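PDB 1UF3: hypothetical protein TT1561 from Thermus thermophilus, which is of unknown function but has the fold of calcineurin-like metallophosphoesterases and binds calcium ions. Local coordinates for residues A[11-16]-A[39-44]; A[68-73]-A[127-132]; A[106-111]-A[150-155]; A[180-185]-A[215-220]. All coordinates share one frame; numbering follows the deposited sequence.

Contact 1 of 4, residues A[11-16]-A[39-44]; sequences TSNPMG and IGNLMP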
# COMPACT_ATOMS: atom_id res chain seq x y z
N THR A 11 -12.38 -10.04 -21.99
CA THR A 11 -13.44 -9.80 -22.97
C THR A 11 -12.84 -10.05 -24.33
O THR A 11 -11.61 -10.22 -24.48
CB THR A 11 -13.95 -8.34 -22.91
OG1 THR A 11 -15.14 -8.23 -23.70
CG2 THR A 11 -12.91 -7.38 -23.47
N SER A 12 -13.70 -10.07 -25.35
CA SER A 12 -13.26 -10.31 -26.72
C SER A 12 -14.03 -9.47 -27.74
O SER A 12 -15.00 -8.81 -27.43
CB SER A 12 -13.46 -11.77 -27.09
OG SER A 12 -14.85 -12.07 -27.09
N ASN A 13 -13.55 -9.52 -28.97
CA ASN A 13 -14.19 -8.85 -30.09
C ASN A 13 -14.84 -7.49 -29.86
O ASN A 13 -16.01 -7.32 -30.14
CB ASN A 13 -15.23 -9.82 -30.67
CG ASN A 13 -15.65 -9.44 -32.07
OD1 ASN A 13 -14.85 -9.50 -33.00
ND2 ASN A 13 -16.92 -9.06 -32.23
N PRO A 14 -14.10 -6.50 -29.33
CA PRO A 14 -14.70 -5.18 -29.11
C PRO A 14 -15.12 -4.47 -30.42
O PRO A 14 -15.95 -3.55 -30.41
CB PRO A 14 -13.61 -4.42 -28.36
CG PRO A 14 -12.33 -5.08 -28.84
CD PRO A 14 -12.71 -6.54 -28.82
N MSE A 15 -14.54 -4.89 -31.54
CA MSE A 15 -14.84 -4.33 -32.86
C MSE A 15 -14.86 -2.80 -32.97
O MSE A 15 -15.81 -2.22 -33.52
CB MSE A 15 -16.18 -4.90 -33.39
CG MSE A 15 -16.12 -6.34 -33.91
SE MSE A 15 -15.27 -6.55 -35.61
CE MSE A 15 -16.74 -5.87 -36.71
N GLY A 16 -13.81 -2.15 -32.47
CA GLY A 16 -13.72 -0.70 -32.56
C GLY A 16 -14.61 0.13 -31.67
O GLY A 16 -14.60 1.36 -31.77
N ILE A 39 -9.15 -10.41 -26.36
CA ILE A 39 -9.13 -11.15 -27.62
C ILE A 39 -9.79 -10.33 -28.72
O ILE A 39 -10.82 -9.72 -28.48
CB ILE A 39 -9.93 -12.48 -27.47
CG1 ILE A 39 -9.43 -13.30 -26.26
CG2 ILE A 39 -9.76 -13.32 -28.72
CD1 ILE A 39 -8.03 -13.87 -26.44
N GLY A 40 -9.21 -10.33 -29.93
CA GLY A 40 -9.80 -9.56 -31.03
C GLY A 40 -11.17 -10.10 -31.44
O GLY A 40 -11.68 -11.02 -30.82
N ASN A 41 -11.79 -9.55 -32.49
CA ASN A 41 -11.24 -8.44 -33.28
C ASN A 41 -11.19 -7.16 -32.47
O ASN A 41 -12.19 -6.74 -31.90
CB ASN A 41 -12.13 -8.18 -34.52
CG ASN A 41 -12.32 -9.41 -35.38
OD1 ASN A 41 -11.37 -9.96 -35.93
ND2 ASN A 41 -13.57 -9.86 -35.50
N LEU A 42 -10.02 -6.54 -32.40
CA LEU A 42 -9.94 -5.28 -31.67
C LEU A 42 -10.68 -4.23 -32.49
O LEU A 42 -11.43 -3.41 -31.96
CB LEU A 42 -8.48 -4.82 -31.52
CG LEU A 42 -7.55 -5.50 -30.50
CD1 LEU A 42 -7.35 -6.97 -30.83
CD2 LEU A 42 -6.21 -4.75 -30.52
N MSE A 43 -10.46 -4.28 -33.80
CA MSE A 43 -11.02 -3.34 -34.78
C MSE A 43 -11.65 -4.07 -35.96
O MSE A 43 -11.28 -5.21 -36.26
CB MSE A 43 -9.88 -2.50 -35.38
CG MSE A 43 -9.29 -1.44 -34.50
SE MSE A 43 -10.53 -0.01 -34.39
CE MSE A 43 -10.16 0.51 -32.56
N PRO A 44 -12.59 -3.41 -36.67
CA PRO A 44 -13.22 -4.03 -37.84
C PRO A 44 -12.16 -3.95 -38.92
O PRO A 44 -11.24 -3.13 -38.84
CB PRO A 44 -14.38 -3.09 -38.16
CG PRO A 44 -14.64 -2.39 -36.86
CD PRO A 44 -13.26 -2.15 -36.32
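The side chain of Met15, a selenomethionine, runs beside that of Asn41, the two pointing the same way, with Met15 SE 3.7 Å from Asn41 CB. A bend at the last torsion (chi3 -76°) sets Met15 CE 3.9 Å from Pro44 CB. Asn13 also lies alongside Asn41, their amide planes 68° apart. Asn13 OD1 accepts Asn41 N at 3.1 Å, the donor tilted 16° from the plane of the Asn13 carbonyl, and, in a weak and bent hydrogen bond, Asn41 ND2 at 2.8 Å. An alanine in place of Asn13 would probably leave Asn41 N and ND2 without their shared acceptor, the Asn41 amide then held mainly through OD1 by Gln73 N. The backbones join first at a parallel bridge between Ser12 and Ile39, where Ile39 N donates to Thr11 O. Asn13 N then bonds to Ile39 O at 2.8 Å, and past the cis peptide before Asn41, Met15 N reaches Asn41 O and Gly16 N reaches Leu42 O. In metallophosphoesterases these loops usually carry metal-binding aspartate and histidine; Asn13, Met15 and Asn41 probably occupy such positions here, consistent with the absence of a standard two-metal centre. The loops leave neighbouring parallel strands 7-12 and 35-39, and Phe55 of helix 49-59 packs on Pro14, Leu42 and Met43, while Leu18 of helix 18-25 touches Met43.

Contact 2 of 4, residues A[68-73]-A[127-132]; sequences YVPGPQ and EALRYP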
# COMPACT_ATOMS: atom_id res chain seq x y z
N TYR A 68 -3.05 -9.33 -25.26
CA TYR A 68 -4.07 -9.38 -26.28
C TYR A 68 -3.58 -10.06 -27.54
O TYR A 68 -2.36 -10.21 -27.75
CB TYR A 68 -4.61 -7.95 -26.60
CG TYR A 68 -3.56 -6.84 -26.56
CD1 TYR A 68 -3.45 -5.99 -25.45
CD2 TYR A 68 -2.64 -6.68 -27.60
CE1 TYR A 68 -2.42 -4.99 -25.38
CE2 TYR A 68 -1.62 -5.70 -27.54
CZ TYR A 68 -1.52 -4.87 -26.43
OH TYR A 68 -0.46 -3.99 -26.34
N VAL A 69 -4.52 -10.55 -28.35
CA VAL A 69 -4.20 -11.15 -29.63
C VAL A 69 -5.22 -10.56 -30.62
O VAL A 69 -6.33 -10.15 -30.24
CB VAL A 69 -4.29 -12.70 -29.62
CG1 VAL A 69 -3.34 -13.26 -28.59
CG2 VAL A 69 -5.71 -13.15 -29.37
N PRO A 70 -4.85 -10.47 -31.89
CA PRO A 70 -5.76 -9.91 -32.89
C PRO A 70 -6.79 -10.93 -33.38
O PRO A 70 -6.64 -12.14 -33.15
CB PRO A 70 -4.80 -9.47 -33.99
CG PRO A 70 -3.79 -10.61 -33.98
CD PRO A 70 -3.56 -10.89 -32.50
N GLY A 71 -7.84 -10.43 -34.03
CA GLY A 71 -8.87 -11.31 -34.57
C GLY A 71 -8.73 -11.47 -36.08
O GLY A 71 -7.81 -10.90 -36.69
N PRO A 72 -9.62 -12.24 -36.72
CA PRO A 72 -9.54 -12.43 -38.17
C PRO A 72 -9.65 -11.13 -38.99
O PRO A 72 -9.14 -11.04 -40.08
CB PRO A 72 -10.70 -13.40 -38.47
CG PRO A 72 -10.88 -14.14 -37.12
CD PRO A 72 -10.72 -13.03 -36.13
N GLN A 73 -10.30 -10.11 -38.44
CA GLN A 73 -10.45 -8.84 -39.14
C GLN A 73 -9.37 -7.74 -38.89
O GLN A 73 -9.41 -6.67 -39.50
CB GLN A 73 -11.84 -8.27 -38.85
CG GLN A 73 -12.97 -9.03 -39.53
CD GLN A 73 -14.32 -8.35 -39.31
OE1 GLN A 73 -14.45 -7.15 -39.52
NE2 GLN A 73 -15.31 -9.12 -38.87
N GLU A 127 -5.62 -9.51 -46.36
CA GLU A 127 -7.07 -9.37 -46.53
C GLU A 127 -7.76 -9.81 -45.23
O GLU A 127 -8.89 -9.42 -44.93
CB GLU A 127 -7.56 -10.25 -47.69
CG GLU A 127 -6.79 -10.05 -48.99
CD GLU A 127 -7.03 -11.19 -49.98
OE1 GLU A 127 -6.94 -12.36 -49.56
OE2 GLU A 127 -7.30 -10.91 -51.17
N ALA A 128 -7.06 -10.63 -44.46
CA ALA A 128 -7.57 -11.13 -43.18
C ALA A 128 -6.39 -11.76 -42.44
O ALA A 128 -5.27 -11.79 -42.95
CB ALA A 128 -8.67 -12.20 -43.44
N LEU A 129 -6.64 -12.26 -41.23
CA LEU A 129 -5.57 -12.97 -40.51
C LEU A 129 -6.06 -14.39 -40.45
O LEU A 129 -7.03 -14.68 -39.77
CB LEU A 129 -5.36 -12.44 -39.09
CG LEU A 129 -5.02 -10.95 -38.92
CD1 LEU A 129 -4.54 -10.69 -37.48
CD2 LEU A 129 -3.95 -10.56 -39.92
N ARG A 130 -5.37 -15.30 -41.12
CA ARG A 130 -5.81 -16.69 -41.11
C ARG A 130 -4.58 -17.57 -41.12
O ARG A 130 -3.69 -17.39 -41.96
CB ARG A 130 -6.67 -16.99 -42.35
CG ARG A 130 -7.20 -18.42 -42.42
CD ARG A 130 -8.02 -18.71 -43.69
NE ARG A 130 -7.19 -18.80 -44.89
CZ ARG A 130 -7.07 -17.84 -45.81
NH1 ARG A 130 -7.73 -16.69 -45.70
NH2 ARG A 130 -6.26 -18.02 -46.85
N TYR A 131 -4.52 -18.52 -40.20
CA TYR A 131 -3.36 -19.40 -40.19
C TYR A 131 -3.78 -20.84 -40.10
O TYR A 131 -4.71 -21.18 -39.37
CB TYR A 131 -2.42 -19.12 -39.00
CG TYR A 131 -2.09 -17.66 -38.78
CD1 TYR A 131 -2.82 -16.88 -37.89
CD2 TYR A 131 -1.03 -17.06 -39.47
CE1 TYR A 131 -2.50 -15.53 -37.69
CE2 TYR A 131 -0.71 -15.72 -39.27
CZ TYR A 131 -1.44 -14.97 -38.39
OH TYR A 131 -1.14 -13.65 -38.22
N PRO A 132 -3.11 -21.71 -40.86
CA PRO A 132 -3.44 -23.13 -40.81
C PRO A 132 -2.92 -23.69 -39.48
O PRO A 132 -1.92 -23.19 -38.94
CB PRO A 132 -2.72 -23.70 -42.02
CG PRO A 132 -1.54 -22.76 -42.20
CD PRO A 132 -2.15 -21.42 -41.94
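Leu129 CD1 packs against the loop after strand 66-69, 3.6 Å from Pro70 CG and 3.4 Å from the carbonyl oxygen Gly71 O. The leucine side chain crosses the proline ring at about a right angle. With CG anti to its own carbonyl carbon (chi1 -59°), Leu129 also brings CG to 3.6 Å from Gly71 O. One backbone bond pins the same residue: Leu129 N donates to Pro72 O over 3.0 Å, with an angle of 154° at the hydrogen. Ala128 CB lies against that acceptor too, 3.6 Å from Pro72 O. The Gly71-Pro72-Gln73 loop follows strand 66-69 and probably corresponds to the Gly-Asn-His signature of metallophosphoesterases, with proline and glutamine where the metal-binding asparagine and histidine usually stand. Asp74 OD2 accepts Gly71 N and so helps to hold the loop. Leu129 also packs on Ile77 of helix 77-90 and shares backbone bonding with Glu116 of strand 108-118, which places it against the loop. Farther along, Glu127 O accepts Lys45 NZ, and Lys45 is itself a ligand of a bound calcium ion.

Contact 3 of 4, residues A[106-111]-A[150-155]; sequences GPYLVA and PKIFLF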
# COMPACT_ATOMS: atom_id res chain seq x y z
N GLY A 106 3.26 -14.84 -10.75
CA GLY A 106 2.45 -15.97 -10.33
C GLY A 106 3.37 -17.13 -10.02
O GLY A 106 3.37 -17.63 -8.91
N PRO A 107 4.18 -17.59 -10.99
CA PRO A 107 4.25 -17.02 -12.34
C PRO A 107 3.31 -17.68 -13.35
O PRO A 107 2.81 -18.79 -13.13
CB PRO A 107 5.71 -17.25 -12.73
CG PRO A 107 6.03 -18.56 -12.05
CD PRO A 107 5.33 -18.47 -10.71
N TYR A 108 3.05 -16.97 -14.45
CA TYR A 108 2.23 -17.50 -15.54
C TYR A 108 2.92 -17.17 -16.85
O TYR A 108 3.41 -16.07 -17.03
CB TYR A 108 0.82 -16.90 -15.54
CG TYR A 108 0.03 -17.24 -14.31
CD1 TYR A 108 -0.08 -16.33 -13.27
CD2 TYR A 108 -0.59 -18.49 -14.17
CE1 TYR A 108 -0.78 -16.65 -12.11
CE2 TYR A 108 -1.30 -18.80 -13.02
CZ TYR A 108 -1.39 -17.88 -12.00
OH TYR A 108 -2.10 -18.16 -10.85
N LEU A 109 3.00 -18.15 -17.73
CA LEU A 109 3.60 -17.98 -19.04
C LEU A 109 2.39 -17.70 -19.97
O LEU A 109 1.56 -18.60 -20.22
CB LEU A 109 4.32 -19.27 -19.44
CG LEU A 109 4.96 -19.35 -20.84
CD1 LEU A 109 5.87 -18.15 -21.04
CD2 LEU A 109 5.75 -20.65 -20.98
N VAL A 110 2.26 -16.45 -20.42
CA VAL A 110 1.16 -16.01 -21.28
C VAL A 110 1.57 -16.02 -22.75
O VAL A 110 2.59 -15.45 -23.14
CB VAL A 110 0.67 -14.62 -20.88
CG1 VAL A 110 -0.59 -14.21 -21.71
CG2 VAL A 110 0.37 -14.59 -19.39
N ALA A 111 0.77 -16.69 -23.58
CA ALA A 111 1.08 -16.78 -24.99
C ALA A 111 -0.21 -16.87 -25.81
O ALA A 111 -1.28 -17.18 -25.27
CB ALA A 111 1.93 -17.99 -25.27
N PRO A 150 3.00 -22.54 -15.34
CA PRO A 150 1.59 -22.77 -15.65
C PRO A 150 1.37 -21.84 -16.88
O PRO A 150 1.84 -20.70 -16.88
CB PRO A 150 0.87 -22.21 -14.43
CG PRO A 150 1.89 -22.40 -13.30
CD PRO A 150 3.18 -22.06 -13.95
N LYS A 151 0.67 -22.32 -17.92
CA LYS A 151 0.43 -21.52 -19.13
C LYS A 151 -0.97 -20.92 -19.28
O LYS A 151 -1.97 -21.51 -18.84
CB LYS A 151 0.73 -22.35 -20.38
CG LYS A 151 2.17 -22.83 -20.48
CD LYS A 151 2.33 -23.85 -21.60
CE LYS A 151 3.67 -24.57 -21.53
NZ LYS A 151 3.77 -25.73 -22.47
N ILE A 152 -1.03 -19.72 -19.88
CA ILE A 152 -2.29 -19.02 -20.15
C ILE A 152 -2.25 -18.72 -21.66
O ILE A 152 -1.34 -18.03 -22.13
CB ILE A 152 -2.41 -17.68 -19.38
CG1 ILE A 152 -2.49 -17.96 -17.87
CG2 ILE A 152 -3.66 -16.91 -19.85
CD1 ILE A 152 -2.77 -16.74 -16.99
N PHE A 153 -3.20 -19.30 -22.40
CA PHE A 153 -3.26 -19.13 -23.84
C PHE A 153 -4.38 -18.20 -24.26
O PHE A 153 -5.45 -18.21 -23.66
CB PHE A 153 -3.50 -20.49 -24.55
CG PHE A 153 -2.30 -21.42 -24.59
CD1 PHE A 153 -1.06 -21.04 -24.08
CD2 PHE A 153 -2.43 -22.66 -25.17
CE1 PHE A 153 0.03 -21.89 -24.15
CE2 PHE A 153 -1.33 -23.53 -25.25
CZ PHE A 153 -0.11 -23.15 -24.74
N LEU A 154 -4.14 -17.42 -25.31
CA LEU A 154 -5.16 -16.52 -25.85
C LEU A 154 -5.36 -16.89 -27.31
O LEU A 154 -4.42 -16.89 -28.09
CB LEU A 154 -4.73 -15.05 -25.75
CG LEU A 154 -5.17 -14.31 -24.49
CD1 LEU A 154 -4.35 -14.81 -23.30
CD2 LEU A 154 -4.99 -12.80 -24.68
N PHE A 155 -6.57 -17.25 -27.69
CA PHE A 155 -6.84 -17.59 -29.09
C PHE A 155 -8.13 -16.89 -29.49
O PHE A 155 -8.98 -16.56 -28.65
CB PHE A 155 -7.15 -19.08 -29.30
CG PHE A 155 -6.05 -20.01 -28.96
CD1 PHE A 155 -6.27 -21.02 -28.01
CD2 PHE A 155 -4.86 -19.98 -29.66
CE1 PHE A 155 -5.32 -21.99 -27.79
CE2 PHE A 155 -3.90 -20.94 -29.45
CZ PHE A 155 -4.13 -21.96 -28.50
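Ile152 and Tyr108 meet where the contact is well filled: Ile152 CD1 sits 3.9 Å from both CB and CG of Tyr108, approaching its ring obliquely. With Ile152 CG1 anti to the carbonyl carbon (chi1 -66°), CG1 too comes within 4.2 Å of Tyr108 CB. On the same face of the sheet Val110 runs beside Ile152, and Val110 CG1 touches Leu154 CD1 at 4.1 Å. An alanine at Ile152 would keep the CB contact with Val110 but would probably open a gap beside Tyr108 CB and CG, where CD1 now packs, leaving that ring freer to shift. Between the side chains runs a regular parallel ladder, in which Leu109, Val110 and Ala111 pair with Lys151, Ile152 and Phe153. Leu109 N donates to Pro150 O at 2.9 Å in an almost straight bond (175°), Ile152 N to Leu109 O at 2.8 Å, Ala111 N to Ile152 O and Leu154 N to Ala111 O. Strands 108-118 and 151-155 are neighbours in one of the two sheets of the metallophosphoesterase sandwich, and Ala67 and Val69 of the other sheet pack on Val110 and Leu154. On the opposite face, with Leu109, Ala111 and Phe153, Lys151 leads away from the contact, its NZ bonded to His179 ND1 and its charge set against the ring of Trp144. Packing is looser just before the strands begin, where partly exposed Pro107 meets Pro150 mainly through Pro107 O, 3.4 Å from Pro150 CD. There Pro150 CB also approaches Tyr108 CD2, at 4.0 Å.

Contact 4 of 4, residues A[180-185]-A[215-220]; sequences NPLLVL and LDLRAR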
# COMPACT_ATOMS: atom_id res chain seq x y z
N ASN A 180 -1.55 -28.47 -22.32
CA ASN A 180 -2.17 -28.50 -21.01
C ASN A 180 -2.13 -27.17 -20.28
O ASN A 180 -1.73 -27.09 -19.11
CB ASN A 180 -1.53 -29.60 -20.17
CG ASN A 180 -1.82 -30.98 -20.73
OD1 ASN A 180 -2.98 -31.41 -20.76
ND2 ASN A 180 -0.79 -31.67 -21.19
N PRO A 181 -2.55 -26.09 -20.96
CA PRO A 181 -2.53 -24.79 -20.28
C PRO A 181 -3.50 -24.77 -19.15
O PRO A 181 -4.49 -25.51 -19.14
CB PRO A 181 -2.94 -23.81 -21.38
CG PRO A 181 -3.81 -24.68 -22.31
CD PRO A 181 -3.01 -25.96 -22.36
N LEU A 182 -3.23 -23.90 -18.19
CA LEU A 182 -4.05 -23.71 -17.04
C LEU A 182 -5.34 -22.98 -17.41
O LEU A 182 -6.42 -23.32 -16.92
CB LEU A 182 -3.30 -22.89 -16.02
CG LEU A 182 -4.11 -22.55 -14.79
CD1 LEU A 182 -4.27 -23.81 -13.98
CD2 LEU A 182 -3.39 -21.47 -13.96
N LEU A 183 -5.21 -21.94 -18.23
CA LEU A 183 -6.36 -21.16 -18.68
C LEU A 183 -6.24 -20.91 -20.18
O LEU A 183 -5.15 -20.75 -20.71
CB LEU A 183 -6.45 -19.82 -17.94
CG LEU A 183 -7.26 -18.69 -18.61
CD1 LEU A 183 -8.77 -19.02 -18.60
CD2 LEU A 183 -7.00 -17.38 -17.88
N VAL A 184 -7.38 -20.95 -20.86
CA VAL A 184 -7.44 -20.70 -22.29
C VAL A 184 -8.59 -19.71 -22.46
O VAL A 184 -9.73 -19.97 -22.02
CB VAL A 184 -7.77 -21.98 -23.10
CG1 VAL A 184 -7.83 -21.66 -24.62
CG2 VAL A 184 -6.73 -23.05 -22.85
N LEU A 185 -8.30 -18.55 -23.03
CA LEU A 185 -9.34 -17.56 -23.27
C LEU A 185 -9.64 -17.53 -24.78
O LEU A 185 -8.72 -17.51 -25.60
CB LEU A 185 -8.87 -16.17 -22.80
CG LEU A 185 -9.03 -15.84 -21.31
CD1 LEU A 185 -8.28 -14.56 -20.96
CD2 LEU A 185 -10.51 -15.66 -20.99
N LEU A 215 -12.30 -13.22 -14.19
CA LEU A 215 -11.96 -14.59 -13.83
C LEU A 215 -11.17 -14.67 -12.53
O LEU A 215 -10.27 -13.86 -12.27
CB LEU A 215 -11.11 -15.26 -14.90
CG LEU A 215 -11.03 -14.90 -16.38
CD1 LEU A 215 -10.65 -16.16 -17.11
CD2 LEU A 215 -12.32 -14.30 -16.93
N ASP A 216 -11.52 -15.66 -11.71
CA ASP A 216 -10.82 -15.92 -10.46
C ASP A 216 -9.98 -17.16 -10.78
O ASP A 216 -10.48 -18.30 -10.76
CB ASP A 216 -11.82 -16.24 -9.33
CG ASP A 216 -11.11 -16.62 -8.02
OD1 ASP A 216 -9.97 -17.08 -8.10
OD2 ASP A 216 -11.69 -16.45 -6.94
N LEU A 217 -8.71 -16.94 -11.11
CA LEU A 217 -7.80 -18.02 -11.47
C LEU A 217 -7.70 -19.17 -10.51
O LEU A 217 -7.70 -20.33 -10.93
CB LEU A 217 -6.39 -17.49 -11.70
CG LEU A 217 -6.02 -17.00 -13.09
CD1 LEU A 217 -4.67 -16.30 -13.03
CD2 LEU A 217 -5.98 -18.18 -14.06
N ARG A 218 -7.59 -18.87 -9.23
CA ARG A 218 -7.45 -19.92 -8.24
C ARG A 218 -8.70 -20.78 -8.12
O ARG A 218 -8.60 -21.98 -7.92
CB ARG A 218 -7.10 -19.32 -6.87
CG ARG A 218 -5.79 -18.54 -6.89
CD ARG A 218 -5.40 -18.07 -5.49
NE ARG A 218 -4.78 -19.14 -4.73
CZ ARG A 218 -4.65 -19.15 -3.41
NH1 ARG A 218 -5.11 -18.15 -2.68
NH2 ARG A 218 -4.06 -20.19 -2.82
N ALA A 219 -9.87 -20.17 -8.28
CA ALA A 219 -11.13 -20.91 -8.18
C ALA A 219 -11.70 -21.41 -9.51
O ALA A 219 -12.66 -22.19 -9.51
CB ALA A 219 -12.18 -20.05 -7.48
N ARG A 220 -11.11 -20.98 -10.62
CA ARG A 220 -11.61 -21.33 -11.94
C ARG A 220 -13.10 -20.99 -11.97
O ARG A 220 -13.94 -21.77 -12.45
CB ARG A 220 -11.40 -22.81 -12.24
CG ARG A 220 -9.94 -23.17 -12.31
CD ARG A 220 -9.74 -24.56 -12.80
NE ARG A 220 -8.32 -24.83 -12.93
CZ ARG A 220 -7.47 -24.81 -11.90
NH1 ARG A 220 -7.92 -24.53 -10.69
NH2 ARG A 220 -6.18 -25.06 -12.10
O HOH W 1 -6.75 -25.44 -15.45
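In the hydrophobic core between the two sheets of the sandwich, Leu183 and Leu185 face Leu215, with Leu183 CD1 3.7 Å and Leu185 CD2 3.9 Å from Leu215 CD1. Leu183 and Leu215 cross at about a right angle. A somewhat strained chi1 of -23°, between staggered positions, marks Leu215, the side chain whose CD1 meets both leucines. Leu217 continues the same apolar row: its CD2 lies 4.0 Å from Leu183 CD2 and 4.2 Å from Leu182 CD2, so one methyl touches two leucines. This is the face-to-face meeting of two beta sheets in the αββα fold of calcineurin-like phosphoesterases: Ile8 of strand 7-12 touches Leu183 from one sheet, and Trp200 and Val202 of strand 199-203 touch it from the other. Beside the partly exposed Leu182 and Arg220, a water bridges the segments. Arg220, extended from CG to NE, gives NE to this water at 3.0 Å, in the plane of its guanidinium edge, and the water in turn donates to Leu182 O at 2.6 Å. The turn that carries Arg220 back into strand 221-226 is shaped by an Asx motif, in which Ala219 N donates to Asp216 OD1 from 66° out of the carboxylate plane. Asp216 OD2 forms a salt bridge with Arg6. The outer side of the turn meets a second subunit, where Arg218 NH2 bonds to Ala62 O of that neighbouring chain and Ala219 packs on its Gly32.

Contacts 1 and 2 form one cluster of loops, their centres 11 Å apart and joined by the probable hydrogen bond from Gln73 N to Asn41 OD1 (2.7 Å). A calcium ion lies about 6 Å from the side chain of Met43 in contact 1 and a calcium ion about 9 Å from that of Leu129 in contact 2. The centres of contacts 3 and 4 are 9 Å apart. Strand 183-186 of contact 4 neighbours strand 151-155 of contact 3, Leu182 N lying 2.8 Å from Lys151 O and Leu185 N 2.9 Å from Phe153 O, both probable hydrogen bonds; its other segment belongs to the sheet of contact 1. Ile39 links the halves through the core, its CD1 3.5 Å from Leu154 CG.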